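Local coordinates for LanC-like protein GCR2 (Arabidopsis thaliana, PDB 3T33) that may take part in abscisic acid signalling and binds a zinc ion within an all-helical LanC-like fold, at residues E109-C114 / A131-L136; L182-N185 / E191-S194. All coordinates share one frame; numbering follows the deposited sequence.

Helix 130-144 joins the two contacts. In contact 1 it packs against helix 101-118. Within the same segment 131-136, Ala135 CB lies 3.9 Å from Phe183 CD1, and Ala135 O is 4.0 Å from Leu184 CD1, both on helix 174-188, which opens contact 2. The contact centres are about 16 Å apart, and contact 1 closes in sequence before contact 2 begins. Helix 147-158 is a second shared neighbour, meeting Val111 of contact 1 as well as Leu184, Ser192 and Ile193 of contact 2. Both contacts lie away from the zinc site formed by Cys288, Cys333 and His334. Their centres are about 18 and 20 Å from the chain's centre.

Contact 1. Residues E109-C114 / A131-L136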
loop_
_atom_site.group_PDB
_atom_site.type_symbol
_atom_site.label_atom_id
_atom_site.label_comp_id
_atom_site.label_asym_id
_atom_site.label_seq_id
_atom_site.Cartn_x
_atom_site.Cartn_y
_atom_site.Cartn_z
ATOM N N GLU A 109 -20.987 -6.983 6.283
ATOM C CA GLU A 109 -22.142 -6.211 5.890
ATOM C C GLU A 109 -21.752 -5.162 4.858
ATOM O O GLU A 109 -22.503 -4.943 3.906
ATOM C CB GLU A 109 -22.814 -5.515 7.074
ATOM C CG GLU A 109 -23.130 -6.405 8.191
ATOM C CD GLU A 109 -24.106 -5.774 9.164
ATOM O OE1 GLU A 109 -24.450 -4.556 9.031
ATOM O OE2 GLU A 109 -24.553 -6.546 10.052
ATOM N N ASN A 110 -20.602 -4.498 5.062
ATOM C CA ASN A 110 -20.137 -3.524 4.067
ATOM C C ASN A 110 -19.855 -4.178 2.709
ATOM O O ASN A 110 -20.124 -3.564 1.676
ATOM C CB ASN A 110 -18.862 -2.849 4.521
ATOM C CG ASN A 110 -19.068 -1.902 5.707
ATOM O OD1 ASN A 110 -18.187 -1.112 6.000
ATOM N ND2 ASN A 110 -20.214 -1.967 6.368
ATOM N N VAL A 111 -19.288 -5.401 2.733
ATOM C CA VAL A 111 -18.866 -6.130 1.516
ATOM C C VAL A 111 -20.116 -6.450 0.678
ATOM O O VAL A 111 -20.202 -6.093 -0.521
ATOM C CB VAL A 111 -18.081 -7.426 1.839
ATOM C CG1 VAL A 111 -17.688 -8.159 0.588
ATOM C CG2 VAL A 111 -16.771 -7.098 2.592
ATOM N N GLU A 112 -21.081 -7.094 1.342
ATOM C CA GLU A 112 -22.374 -7.406 0.759
ATOM C C GLU A 112 -23.021 -6.199 0.082
ATOM O O GLU A 112 -23.439 -6.312 -1.074
ATOM C CB GLU A 112 -23.275 -7.996 1.825
ATOM C CG GLU A 112 -24.743 -8.103 1.453
ATOM C CD GLU A 112 -25.429 -9.061 2.419
ATOM O OE1 GLU A 112 -25.981 -8.582 3.469
ATOM O OE2 GLU A 112 -25.340 -10.301 2.168
ATOM N N ALA A 113 -23.101 -5.055 0.766
ATOM C CA ALA A 113 -23.553 -3.822 0.091
ATOM C C ALA A 113 -22.690 -3.423 -1.116
ATOM O O ALA A 113 -23.184 -2.860 -2.080
ATOM C CB ALA A 113 -23.675 -2.662 1.043
ATOM N N CYS A 114 -21.399 -3.715 -1.075
ATOM C CA CYS A 114 -20.532 -3.299 -2.146
ATOM C C CYS A 114 -20.792 -4.211 -3.335
ATOM O O CYS A 114 -20.695 -3.782 -4.481
ATOM C CB CYS A 114 -19.071 -3.391 -1.681
ATOM S SG CYS A 114 -18.542 -1.964 -0.625
ATOM N N ALA A 131 -12.965 -7.613 -8.184
ATOM C CA ALA A 131 -12.096 -8.659 -7.590
ATOM C C ALA A 131 -11.764 -8.289 -6.139
ATOM O O ALA A 131 -11.706 -9.138 -5.280
ATOM C CB ALA A 131 -10.770 -8.856 -8.439
ATOM N N GLY A 132 -11.563 -7.005 -5.875
ATOM C CA GLY A 132 -11.383 -6.509 -4.482
ATOM C C GLY A 132 -12.536 -6.907 -3.584
ATOM O O GLY A 132 -12.336 -7.461 -2.492
ATOM N N VAL A 133 -13.755 -6.634 -4.040
ATOM C CA VAL A 133 -15.017 -6.967 -3.303
ATOM C C VAL A 133 -15.142 -8.456 -3.037
ATOM O O VAL A 133 -15.420 -8.903 -1.906
ATOM C CB VAL A 133 -16.255 -6.525 -4.111
ATOM C CG1 VAL A 133 -17.567 -6.962 -3.415
ATOM C CG2 VAL A 133 -16.198 -5.025 -4.371
ATOM N N CYS A 134 -14.930 -9.252 -4.076
ATOM C CA CYS A 134 -15.029 -10.674 -3.921
ATOM C C CYS A 134 -13.937 -11.263 -3.080
ATOM O O CYS A 134 -14.160 -12.258 -2.398
ATOM C CB CYS A 134 -15.007 -11.325 -5.306
ATOM S SG CYS A 134 -16.529 -10.923 -6.321
ATOM N N ALA A 135 -12.718 -10.751 -3.173
ATOM C CA ALA A 135 -11.636 -11.431 -2.468
ATOM C C ALA A 135 -11.748 -11.124 -0.984
ATOM O O ALA A 135 -11.569 -12.015 -0.174
ATOM C CB ALA A 135 -10.264 -11.022 -3.016
ATOM N N LEU A 136 -12.123 -9.897 -0.616
ATOM C CA LEU A 136 -12.317 -9.586 0.795
ATOM C C LEU A 136 -13.515 -10.353 1.312
ATOM O O LEU A 136 -13.517 -10.919 2.380
ATOM C CB LEU A 136 -12.576 -8.100 0.997
ATOM C CG LEU A 136 -12.121 -7.372 2.263
ATOM C CD1 LEU A 136 -12.869 -6.066 2.605
ATOM C CD2 LEU A 136 -11.818 -8.227 3.490
#
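Two peptide carbonyls, those of Val133 and Val111, are each approached by a methyl of the other valine. Val111 CG1 stands 3.5 Å from Val133 O, beyond the oxygen rather than flat on a face of the peptide, and Val133 CG1 lies 4.0 Å from Val111 O in return. This is packing between two roughly antiparallel helices of the all-helical LanC-like fold: the axes of segments 109-114 and 131-136, on helices 101-118 and 130-144, run at 144° to each other and come within 9.6 Å.

The backbones are nearest at the same pair, with 6.2 Å between Val111 CA and Val133 CA, and the valines pass side by side, each with CG1 near the other's backbone oxygen. Val111 works as a fork. Its first torsion of 179° sets CG1 opposite the backbone nitrogen, aimed at Val133, and places CG2 on the nitrogen side, where it meets Leu136 CD1 at 4.0 Å. The two prongs thus touch residues about one helical turn apart. No hydrogen bond crosses the contact, so its cohesion rests on apolar packing; all four touching residues are buried.

Neighbouring elements close in around the valines: Tyr153 of helix 147-158 touches Val111, while Tyr78 from a loop touches Val133. On the solvent-facing side of helix 101-118, Glu112 forms a salt bridge with Arg152. One methyl bridges two residues a turn apart on helix 101-118: Val133 CG1 lies 4.2 Å from Val111 CG1 and also 4.2 Å from Cys114 CB.

Contact 2. Residues L182-N185 / E191-S194; sequences LFLN and ESIS
Asn185 OD1 receives two successive backbone N-H groups from the loop that follows its own helix. The bond from Ile193 N to Asn185 OD1 is 2.9 Å long and nearly straight, with an angle of 168° at the hydrogen; it arrives in the carbonyl plane, on a lone pair of the side-chain oxygen. The bond from Ser192 N to Asn185 OD1, at 3.0 Å, is weak because it bends to 123°. The amide gives as well as takes: Asn185 ND2 donates to Ile193 O at 3.0 Å in an almost straight bond, and that oxygen lies almost in the plane of the asparagine amide.

The side chain therefore pairs with both the N-H and the C=O of Ile193, as a neighbouring backbone strand would. Its CB does not point at the loop; the terminal amide gets there because CG lies opposite the carbonyl carbon and the amide is turned about CB-CG so that OD1 nearly eclipses CA (chi2 7°).

One residue earlier on helix 174-188, Leu184 adds an apolar side to the contact. Its CD2 reaches Ile193 CD1 at 3.6 Å, the leucine branch meeting the isoleucine chain roughly perpendicular to it, and also meets Ser192 CB at 4.1 Å. Helix 147-158 covers this patch with Leu154 and Phe157, and holds the loop through Tyr150 OH to Ser192 OG and Arg158 to Ser192 O. Immediately afterwards Ser194 takes the N-cap position of helix 195-212.

With acceptor and donor ends both engaged, the amide of Asn185 is fixed in orientation: exchanging OD1 and ND2 would set N-H against N-H and oxygen against oxygen at Ile193.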
loop_
_atom_site.group_PDB
_atom_site.type_symbol
_atom_site.label_atom_id
_atom_site.label_comp_id
_atom_site.label_asym_id
_atom_site.label_seq_id
_atom_site.Cartn_x
_atom_site.Cartn_y
_atom_site.Cartn_z
ATOM N N LEU A 182 -3.623 -13.589 -6.043
ATOM C CA LEU A 182 -2.546 -13.908 -5.087
ATOM C C LEU A 182 -3.016 -13.661 -3.660
ATOM O O LEU A 182 -2.881 -14.489 -2.837
ATOM C CB LEU A 182 -1.333 -13.095 -5.397
ATOM C CG LEU A 182 -0.709 -13.436 -6.762
ATOM C CD1 LEU A 182 0.273 -12.392 -7.193
ATOM C CD2 LEU A 182 -0.068 -14.880 -6.741
ATOM N N PHE A 183 -3.698 -12.558 -3.434
ATOM C CA PHE A 183 -4.214 -12.222 -2.135
ATOM C C PHE A 183 -5.227 -13.262 -1.628
ATOM O O PHE A 183 -5.130 -13.764 -0.500
ATOM C CB PHE A 183 -4.875 -10.839 -2.228
ATOM C CG PHE A 183 -5.683 -10.462 -1.017
ATOM C CD1 PHE A 183 -7.016 -10.876 -0.901
ATOM C CD2 PHE A 183 -5.111 -9.670 0.016
ATOM C CE1 PHE A 183 -7.820 -10.516 0.247
ATOM C CE2 PHE A 183 -5.906 -9.265 1.153
ATOM C CZ PHE A 183 -7.264 -9.684 1.269
ATOM N N LEU A 184 -6.179 -13.611 -2.473
ATOM C CA LEU A 184 -7.156 -14.611 -2.111
ATOM C C LEU A 184 -6.504 -15.947 -1.758
ATOM O O LEU A 184 -6.820 -16.565 -0.697
ATOM C CB LEU A 184 -8.184 -14.798 -3.220
ATOM C CG LEU A 184 -9.279 -15.786 -2.857
ATOM C CD1 LEU A 184 -9.940 -15.437 -1.543
ATOM C CD2 LEU A 184 -10.355 -15.880 -3.962
ATOM N N ASN A 185 -5.600 -16.402 -2.626
ATOM C CA ASN A 185 -4.942 -17.716 -2.422
ATOM C C ASN A 185 -4.056 -17.764 -1.141
ATOM O O ASN A 185 -4.093 -18.716 -0.377
ATOM C CB ASN A 185 -4.152 -18.149 -3.700
ATOM C CG ASN A 185 -5.109 -18.716 -4.864
ATOM O OD1 ASN A 185 -6.342 -18.680 -4.780
ATOM N ND2 ASN A 185 -4.512 -19.252 -5.893
ATOM N N GLU A 191 -5.654 -23.209 -3.362
ATOM C CA GLU A 191 -5.725 -22.853 -4.782
ATOM C C GLU A 191 -7.194 -22.506 -5.072
ATOM O O GLU A 191 -7.889 -23.242 -5.760
ATOM C CB GLU A 191 -5.231 -24.005 -5.660
ATOM C CG GLU A 191 -5.408 -23.689 -7.120
ATOM C CD GLU A 191 -4.673 -24.622 -8.102
ATOM O OE1 GLU A 191 -4.169 -25.683 -7.752
ATOM O OE2 GLU A 191 -4.581 -24.249 -9.269
ATOM N N SER A 192 -7.653 -21.397 -4.503
ATOM C CA SER A 192 -9.045 -21.001 -4.585
ATOM C C SER A 192 -9.301 -20.551 -6.033
ATOM O O SER A 192 -10.266 -20.987 -6.669
ATOM C CB SER A 192 -9.370 -19.869 -3.575
ATOM O OG SER A 192 -9.011 -20.221 -2.234
ATOM N N ILE A 193 -8.428 -19.656 -6.502
ATOM C CA ILE A 193 -8.330 -19.263 -7.885
ATOM C C ILE A 193 -7.306 -20.181 -8.572
ATOM O O ILE A 193 -6.262 -20.525 -8.009
ATOM C CB ILE A 193 -7.874 -17.816 -8.087
ATOM C CG1 ILE A 193 -8.669 -16.839 -7.237
ATOM C CG2 ILE A 193 -8.050 -17.430 -9.618
ATOM C CD1 ILE A 193 -10.122 -16.943 -7.427
ATOM N N SER A 194 -7.589 -20.504 -9.828
ATOM C CA SER A 194 -6.894 -21.590 -10.488
ATOM C C SER A 194 -5.509 -21.141 -10.820
ATOM O O SER A 194 -5.353 -20.044 -11.347
ATOM C CB SER A 194 -7.642 -21.986 -11.783
ATOM O OG SER A 194 -6.812 -22.846 -12.563
#